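Local coordinates for regulatory protein BlaR1 (Bacillus licheniformis, PDB 1NRF) that probably senses beta-lactam antibiotics at the cell surface, where acylation of its extracellular penicillin-binding domain starts a signal passed across the membrane to the cytoplasm, at residues T64-S69 against D147-G152; H130-I135 against E140-P145; S186-L189 against R195-S198. All coordinates share one frame; numbering follows the deposited sequence.

How the contacts relate
From the N terminus, the chain first enters contact 1 at 64-69, a 3-10 turn running into helix 66-76, and closes it 78 residues later when the loop 147-152 packs back against that turn. Inside this long excursion, which holds helices and no strand, is nested contact 2, a short return of 140-145 onto the end of helix 125-134; the two touch, for example where the Tyr65 hydroxyl meets Leu132 CD2. Contact 3 follows in series, joining the end of helix 177-187 and strand 188-192 to strand 195-205. It lies across the centre of the chain from the others, yet Val67 packs on Ile187, just before edge strand 188-192.

Contact 1: residues T64-S69 against D147-G152; sequences TYKVFS and DYWLDG
Tyr65 and Tyr148 meet as an offset edge-to-face pair, the edge of Tyr148 turned toward the face of Tyr65 with the ring planes at 74°. The contact is made by one corner of each ring: CE2 of Tyr65 lies 3.7 Å from CE2 of Tyr148 and 3.4 Å from the Tyr148 OH. Tyr65 reaches across because its CG stands anti to the backbone N (chi1 -178°), which sends the ring out from the 3-10 turn that leads into helix 66-76 toward the loop. Trp149 treats the same ring differently, although its details hold for one of two modelled conformers and are tentative. In that conformer its five-membered ring is nearly parallel to that of Tyr65, at 20°, but slid so far aside that the two barely overlap, and the touching is left to Trp149 CB, 3.8 Å from Tyr65 CD2. Within the loop, Trp149 CD1 then sits over the centre of the Tyr148 ring, which completes a cluster of three aromatics.

Polar groups finish the contact at two places. A water joins the two phenols, 2.6 Å from Tyr65 OH and 2.9 Å from Tyr148 OH, to which it donates; Tyr148 OH is also bonded to Asp120. Lys66 brings NZ near the Trp149 ring while hydrogen-bonding Ser63, by similarity the serine acylated by the antibiotic.

The cluster thus lies beside Ser63 and Lys66, which fit the SxxK motif of penicillin-binding proteins and serine beta-lactamases. Helix 125-134 packs on Tyr65 and Tyr148, helix 113-123 on Lys66 and Trp149, and strand 211-220 on Thr64.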
# COMPACT_ATOMS: atom_id res chain seq x y z
N THR A 64 -3.68 0.86 -2.04
CA THR A 64 -2.46 0.91 -1.22
C THR A 64 -2.50 2.13 -0.30
O THR A 64 -1.89 2.14 0.76
CB THR A 64 -1.12 1.00 -2.06
OG1 THR A 64 -1.06 2.25 -2.77
CG2 THR A 64 -1.03 -0.15 -3.03
N TYR A 65 -3.26 3.13 -0.72
CA TYR A 65 -3.35 4.37 0.03
C TYR A 65 -4.20 4.28 1.32
O TYR A 65 -4.09 5.14 2.20
CB TYR A 65 -3.91 5.47 -0.90
CG TYR A 65 -4.01 6.80 -0.22
CD1 TYR A 65 -2.87 7.54 0.06
CD2 TYR A 65 -5.24 7.26 0.25
CE1 TYR A 65 -2.94 8.71 0.80
CE2 TYR A 65 -5.32 8.43 0.99
CZ TYR A 65 -4.17 9.15 1.26
OH TYR A 65 -4.23 10.29 2.02
N LYS A 66 -5.03 3.24 1.42
CA LYS A 66 -5.88 3.04 2.59
C LYS A 66 -5.11 3.04 3.92
O LYS A 66 -5.66 3.38 4.97
CB LYS A 66 -6.66 1.73 2.44
CG LYS A 66 -7.84 1.77 1.48
CD LYS A 66 -8.45 0.37 1.39
CE LYS A 66 -9.75 0.34 0.63
NZ LYS A 66 -9.60 0.77 -0.77
N VAL A 67 -3.84 2.65 3.86
CA VAL A 67 -2.99 2.63 5.05
C VAL A 67 -2.88 4.04 5.63
O VAL A 67 -3.01 4.24 6.84
CB VAL A 67 -1.56 2.10 4.71
CG1 VAL A 67 -0.65 2.23 5.91
CG2 VAL A 67 -1.64 0.64 4.25
N PHE A 68 -2.64 5.01 4.76
CA PHE A 68 -2.50 6.39 5.20
C PHE A 68 -3.86 7.04 5.42
O PHE A 68 -4.00 7.95 6.23
CB PHE A 68 -1.66 7.19 4.20
CG PHE A 68 -0.24 6.74 4.13
CD1 PHE A 68 0.13 5.65 3.34
CD2 PHE A 68 0.74 7.36 4.90
CE1 PHE A 68 1.44 5.18 3.32
CE2 PHE A 68 2.06 6.90 4.88
CZ PHE A 68 2.41 5.81 4.09
N SER A 69 -4.86 6.56 4.70
CA SER A 69 -6.21 7.08 4.86
C SER A 69 -6.64 6.73 6.29
O SER A 69 -7.19 7.56 7.01
CB SER A 69 -7.17 6.40 3.87
OG SER A 69 -8.51 6.75 4.14
N ASP A 147 -12.46 9.94 -4.73
CA ASP A 147 -11.58 9.09 -5.53
C ASP A 147 -10.18 9.57 -5.93
O ASP A 147 -9.58 9.01 -6.84
CB ASP A 147 -12.33 8.66 -6.81
CG ASP A 147 -13.53 9.55 -7.12
OD1 ASP A 147 -14.52 9.48 -6.36
OD2 ASP A 147 -13.48 10.31 -8.11
N TYR A 148 -9.66 10.59 -5.24
CA TYR A 148 -8.34 11.13 -5.56
C TYR A 148 -7.23 10.09 -5.61
O TYR A 148 -6.25 10.25 -6.34
CB TYR A 148 -7.93 12.21 -4.55
CG TYR A 148 -7.91 11.78 -3.10
CD1 TYR A 148 -9.08 11.70 -2.35
CD2 TYR A 148 -6.71 11.49 -2.45
CE1 TYR A 148 -9.06 11.35 -1.00
CE2 TYR A 148 -6.67 11.14 -1.11
CZ TYR A 148 -7.85 11.07 -0.38
OH TYR A 148 -7.81 10.73 0.95
N TRP A 149 -7.42 9.02 -4.84
CA TRP A 149 -6.45 7.94 -4.74
C TRP A 149 -6.74 6.81 -5.72
O TRP A 149 -6.09 5.75 -5.68
CB TRP A 149 -6.44 7.40 -3.31
CG TRP A 149 -7.81 7.16 -2.80
CD1 TRP A 149 -8.66 8.08 -2.26
CD2 TRP A 149 -8.54 5.93 -2.85
NE1 TRP A 149 -9.87 7.51 -1.97
CE2 TRP A 149 -9.83 6.18 -2.33
CE3 TRP A 149 -8.23 4.63 -3.29
CZ2 TRP A 149 -10.81 5.19 -2.23
CZ3 TRP A 149 -9.20 3.64 -3.20
CH2 TRP A 149 -10.48 3.93 -2.67
N LEU A 150 -7.71 7.02 -6.61
CA LEU A 150 -8.08 6.02 -7.60
C LEU A 150 -8.16 6.55 -9.01
O LEU A 150 -7.83 5.85 -9.96
CB LEU A 150 -9.44 5.39 -7.24
CG LEU A 150 -9.46 4.13 -6.37
CD1 LEU A 150 -10.90 3.79 -5.99
CD2 LEU A 150 -8.82 2.96 -7.12
N ASP A 151 -8.61 7.80 -9.16
CA ASP A 151 -8.76 8.41 -10.48
C ASP A 151 -7.47 8.86 -11.17
O ASP A 151 -7.50 9.32 -12.31
CB ASP A 151 -9.75 9.57 -10.40
CG ASP A 151 -9.25 10.72 -9.55
OD1 ASP A 151 -10.09 11.59 -9.22
OD2 ASP A 151 -8.04 10.76 -9.20
N GLY A 152 -6.35 8.76 -10.47
CA GLY A 152 -5.10 9.14 -11.09
C GLY A 152 -4.65 10.57 -10.86
O GLY A 152 -3.71 11.03 -11.51
O HOH W 1 -6.44 10.24 3.47

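Contact 2: residues H130-I135 against E140-P145; sequences HYLKSI and EDFSVP
Leu132 and Glu140 meet where the chain doubles back after a helix, their CA atoms 5.4 Å apart. The glutamate lies along the last turn: its CG sits opposite the carbonyl carbon (chi1 -69°) and the chain runs extended beyond it, which lays the carboxylate along Leu132 O and Lys133. CG is 3.5 Å from Leu132 O, and OE1 reaches to 3.7 Å from Lys133 CA. Lys133 crosses the glutamate at about a right angle, with CG 3.9 Å from Glu140 OE2. The lysine chain then runs on extended, leaving NZ 6.1 Å from that oxygen, so any attraction between the charges acts at a distance.

The side chain of Leu132 meets the loop through CD1, which lies 3.6 Å from the backbone Asp141 O and 4.2 Å from Phe142 CB, at the edge of the Phe142 ring.

Further out, the helix end is held by Tyr131 O, which accepts from both Ile135 N and Ser134 OG, the latter at 2.7 Å on a lone pair. Asn139 OD1 receives the Asp141 backbone N, which bonds the loop just after its turn.

Phe142 stacks on Tyr148 and rests on Leu128 and Arg129 of helix 125-134, while Tyr131 and Ile135 turn to helix 66-76.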
# COMPACT_ATOMS: atom_id res chain seq x y z
N HIS A 130 -4.23 19.01 3.05
CA HIS A 130 -3.25 19.39 4.06
C HIS A 130 -2.41 18.18 4.45
O HIS A 130 -1.18 18.27 4.60
CB HIS A 130 -3.97 19.94 5.30
CG HIS A 130 -3.06 20.25 6.45
ND1 HIS A 130 -2.19 21.32 6.44
CD2 HIS A 130 -2.86 19.61 7.63
CE1 HIS A 130 -1.50 21.33 7.57
NE2 HIS A 130 -1.88 20.30 8.30
N TYR A 131 -3.09 17.04 4.60
CA TYR A 131 -2.46 15.78 4.98
C TYR A 131 -1.43 15.30 3.97
O TYR A 131 -0.28 15.02 4.32
CB TYR A 131 -3.55 14.71 5.16
CG TYR A 131 -3.04 13.37 5.65
CD1 TYR A 131 -2.42 13.24 6.89
CD2 TYR A 131 -3.21 12.22 4.87
CE1 TYR A 131 -1.99 12.01 7.35
CE2 TYR A 131 -2.78 10.98 5.33
CZ TYR A 131 -2.17 10.88 6.57
OH TYR A 131 -1.78 9.64 7.04
N LEU A 132 -1.84 15.20 2.71
CA LEU A 132 -0.95 14.75 1.65
C LEU A 132 0.32 15.60 1.65
O LEU A 132 1.40 15.12 1.32
CB LEU A 132 -1.64 14.83 0.29
CG LEU A 132 -2.87 13.95 0.11
CD1 LEU A 132 -3.51 14.26 -1.25
CD2 LEU A 132 -2.48 12.48 0.22
N LYS A 133 0.17 16.87 2.02
CA LYS A 133 1.33 17.75 2.08
C LYS A 133 2.12 17.47 3.34
O LYS A 133 3.35 17.43 3.31
CB LYS A 133 0.91 19.22 2.04
CG LYS A 133 0.51 19.70 0.66
CD LYS A 133 0.14 21.18 0.68
CE LYS A 133 -0.30 21.65 -0.70
NZ LYS A 133 -0.63 23.12 -0.74
N SER A 134 1.42 17.24 4.46
CA SER A 134 2.11 16.98 5.71
C SER A 134 3.01 15.74 5.66
O SER A 134 4.01 15.67 6.36
CB SER A 134 1.11 16.89 6.89
OG SER A 134 0.29 15.73 6.86
N ILE A 135 2.67 14.76 4.84
CA ILE A 135 3.51 13.56 4.75
C ILE A 135 4.15 13.44 3.37
O ILE A 135 4.78 12.42 3.06
CB ILE A 135 2.70 12.26 5.03
CG1 ILE A 135 1.62 12.08 3.97
CG2 ILE A 135 2.12 12.30 6.43
CD1 ILE A 135 0.89 10.75 4.05
N GLU A 140 1.34 14.52 -4.45
CA GLU A 140 0.48 15.27 -3.54
C GLU A 140 -0.81 15.82 -4.17
O GLU A 140 -1.55 16.54 -3.51
CB GLU A 140 1.26 16.44 -2.91
CG GLU A 140 2.36 16.02 -1.94
CD GLU A 140 3.14 17.20 -1.39
OE1 GLU A 140 3.90 17.01 -0.42
OE2 GLU A 140 3.01 18.32 -1.93
N ASP A 141 -1.09 15.47 -5.43
CA ASP A 141 -2.28 15.97 -6.10
C ASP A 141 -3.58 15.39 -5.55
O ASP A 141 -3.58 14.37 -4.86
CB ASP A 141 -2.17 15.72 -7.61
CG ASP A 141 -3.19 16.53 -8.40
OD1 ASP A 141 -3.34 17.73 -8.12
OD2 ASP A 141 -3.83 15.96 -9.31
N PHE A 142 -4.70 16.05 -5.88
CA PHE A 142 -6.02 15.66 -5.36
C PHE A 142 -7.19 16.17 -6.25
O PHE A 142 -7.18 17.31 -6.72
CB PHE A 142 -6.12 16.21 -3.93
CG PHE A 142 -7.45 16.01 -3.26
CD1 PHE A 142 -7.55 15.27 -2.09
CD2 PHE A 142 -8.61 16.63 -3.76
CE1 PHE A 142 -8.77 15.15 -1.42
CE2 PHE A 142 -9.83 16.51 -3.10
CZ PHE A 142 -9.91 15.77 -1.92
N SER A 143 -8.20 15.32 -6.47
CA SER A 143 -9.36 15.71 -7.28
C SER A 143 -10.56 15.95 -6.37
O SER A 143 -10.87 17.10 -6.03
CB SER A 143 -9.70 14.61 -8.29
OG SER A 143 -10.08 13.40 -7.64
N VAL A 144 -11.22 14.87 -5.98
CA VAL A 144 -12.37 14.94 -5.09
C VAL A 144 -12.18 13.88 -4.00
O VAL A 144 -11.66 12.78 -4.26
CB VAL A 144 -13.70 14.72 -5.85
CG1 VAL A 144 -13.85 15.77 -6.94
CG2 VAL A 144 -13.75 13.31 -6.45
N PRO A 145 -12.60 14.18 -2.77
CA PRO A 145 -12.47 13.26 -1.64
C PRO A 145 -12.84 11.81 -1.91
O PRO A 145 -12.24 10.90 -1.33
CB PRO A 145 -13.35 13.90 -0.55
CG PRO A 145 -14.23 14.87 -1.30
CD PRO A 145 -13.34 15.40 -2.37

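Contact 3: residues S186-L189 against R195-S198; sequences SIRL and RVLS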
# COMPACT_ATOMS: atom_id res chain seq x y z
N SER A 186 -3.70 -3.58 11.30
CA SER A 186 -4.67 -3.69 10.22
C SER A 186 -4.11 -4.35 8.96
O SER A 186 -4.85 -4.95 8.19
CB SER A 186 -5.22 -2.30 9.86
OG SER A 186 -4.17 -1.45 9.41
N ILE A 187 -2.80 -4.22 8.75
CA ILE A 187 -2.17 -4.79 7.56
C ILE A 187 -1.23 -5.98 7.81
O ILE A 187 -0.65 -6.51 6.87
CB ILE A 187 -1.39 -3.72 6.82
CG1 ILE A 187 -0.30 -3.16 7.73
CG2 ILE A 187 -2.34 -2.61 6.37
CD1 ILE A 187 0.69 -2.28 7.03
N ARG A 188 -1.07 -6.39 9.06
CA ARG A 188 -0.22 -7.53 9.39
C ARG A 188 -0.92 -8.75 8.79
O ARG A 188 -2.06 -9.04 9.14
CB ARG A 188 -0.11 -7.68 10.91
CG ARG A 188 1.08 -8.50 11.39
CD ARG A 188 1.09 -8.60 12.90
NE ARG A 188 0.86 -7.31 13.56
CZ ARG A 188 1.72 -6.30 13.60
NH1 ARG A 188 1.40 -5.17 14.22
NH2 ARG A 188 2.92 -6.41 13.03
N LEU A 189 -0.24 -9.46 7.89
CA LEU A 189 -0.84 -10.62 7.23
C LEU A 189 -0.53 -12.02 7.77
O LEU A 189 -1.45 -12.79 8.04
CB LEU A 189 -0.49 -10.60 5.74
CG LEU A 189 -1.03 -9.39 4.99
CD1 LEU A 189 -0.40 -9.34 3.60
CD2 LEU A 189 -2.55 -9.48 4.92
N ARG A 195 9.64 -14.47 10.94
CA ARG A 195 9.35 -13.25 10.20
C ARG A 195 7.87 -12.92 10.14
O ARG A 195 7.03 -13.81 10.01
CB ARG A 195 9.87 -13.38 8.78
CG ARG A 195 11.32 -13.77 8.69
CD ARG A 195 11.47 -15.13 8.02
NE ARG A 195 12.52 -15.12 7.01
CZ ARG A 195 13.79 -14.81 7.24
NH1 ARG A 195 14.19 -14.48 8.46
NH2 ARG A 195 14.66 -14.84 6.25
N VAL A 196 7.56 -11.63 10.22
CA VAL A 196 6.18 -11.15 10.15
C VAL A 196 5.96 -10.38 8.86
O VAL A 196 6.68 -9.42 8.57
CB VAL A 196 5.84 -10.22 11.33
CG1 VAL A 196 4.41 -9.74 11.18
CG2 VAL A 196 6.03 -10.93 12.65
N LEU A 197 4.96 -10.79 8.09
CA LEU A 197 4.64 -10.13 6.84
C LEU A 197 3.47 -9.15 6.98
O LEU A 197 2.42 -9.50 7.51
CB LEU A 197 4.27 -11.17 5.78
CG LEU A 197 3.94 -10.62 4.39
CD1 LEU A 197 5.23 -10.11 3.75
CD2 LEU A 197 3.31 -11.71 3.51
N SER A 198 3.68 -7.92 6.51
CA SER A 198 2.65 -6.88 6.52
C SER A 198 2.58 -6.40 5.06
O SER A 198 3.61 -6.36 4.37
CB SER A 198 3.06 -5.71 7.43
OG SER A 198 3.01 -6.06 8.80
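The guanidinium of Arg188 has Val196 CG1 at its edge, near its plane, 4.1 Å from NH2, while Ser198 OG stands oblique to the group. Closer packing is made by the aliphatic part of the arginine, which crosses the valine obliquely with CG 3.6 Å from Val196 CG1. A chi1 of -160° points the chain away from its own amide, beside Val196 and Ser198, and the chain then bends at its third torsion. The bend carries NH1 to a salt bridge with Asp185, just before the segment; NH2 has in addition a long, weak ion pair with Glu220.

Arg188 and Ser198 form an antiparallel non-hydrogen-bonded pair with their side chains on the same face of the sheet, and Ser198 OG comes to 3.6 Å from Arg188 CA. One residue further, Leu189 N donates to Leu197 O at 2.7 Å. There Leu189 CB also touches Leu197 O, and the two leucine side chains just meet. Just before the strand, Ile187 O receives a CA-H...O contact from Ser198 CA at 3.3 Å, while Ile187 CD1 lies 4.2 Å from Ser198 CB.

A backbone bond of Ile187 with Gly199 keeps this register. That of Leu197 with Glu190 falls one position off, consistent with a classic beta bulge at Leu189 and Glu190 opposite Leu197. Strand 195-205 pairs on its other flank with strand 211-220 through Val196 with Glu220 and Ser198 with Tyr218. The hairpin illustrates how an edge strand joins a sheet, here 188-192 directly after helix 177-187, with a register that a bulge can shift. Strand 195-205 also carries Lys200, which fits the K(T/S)G motif that borders the active site in penicillin-binding proteins and serine beta-lactamases.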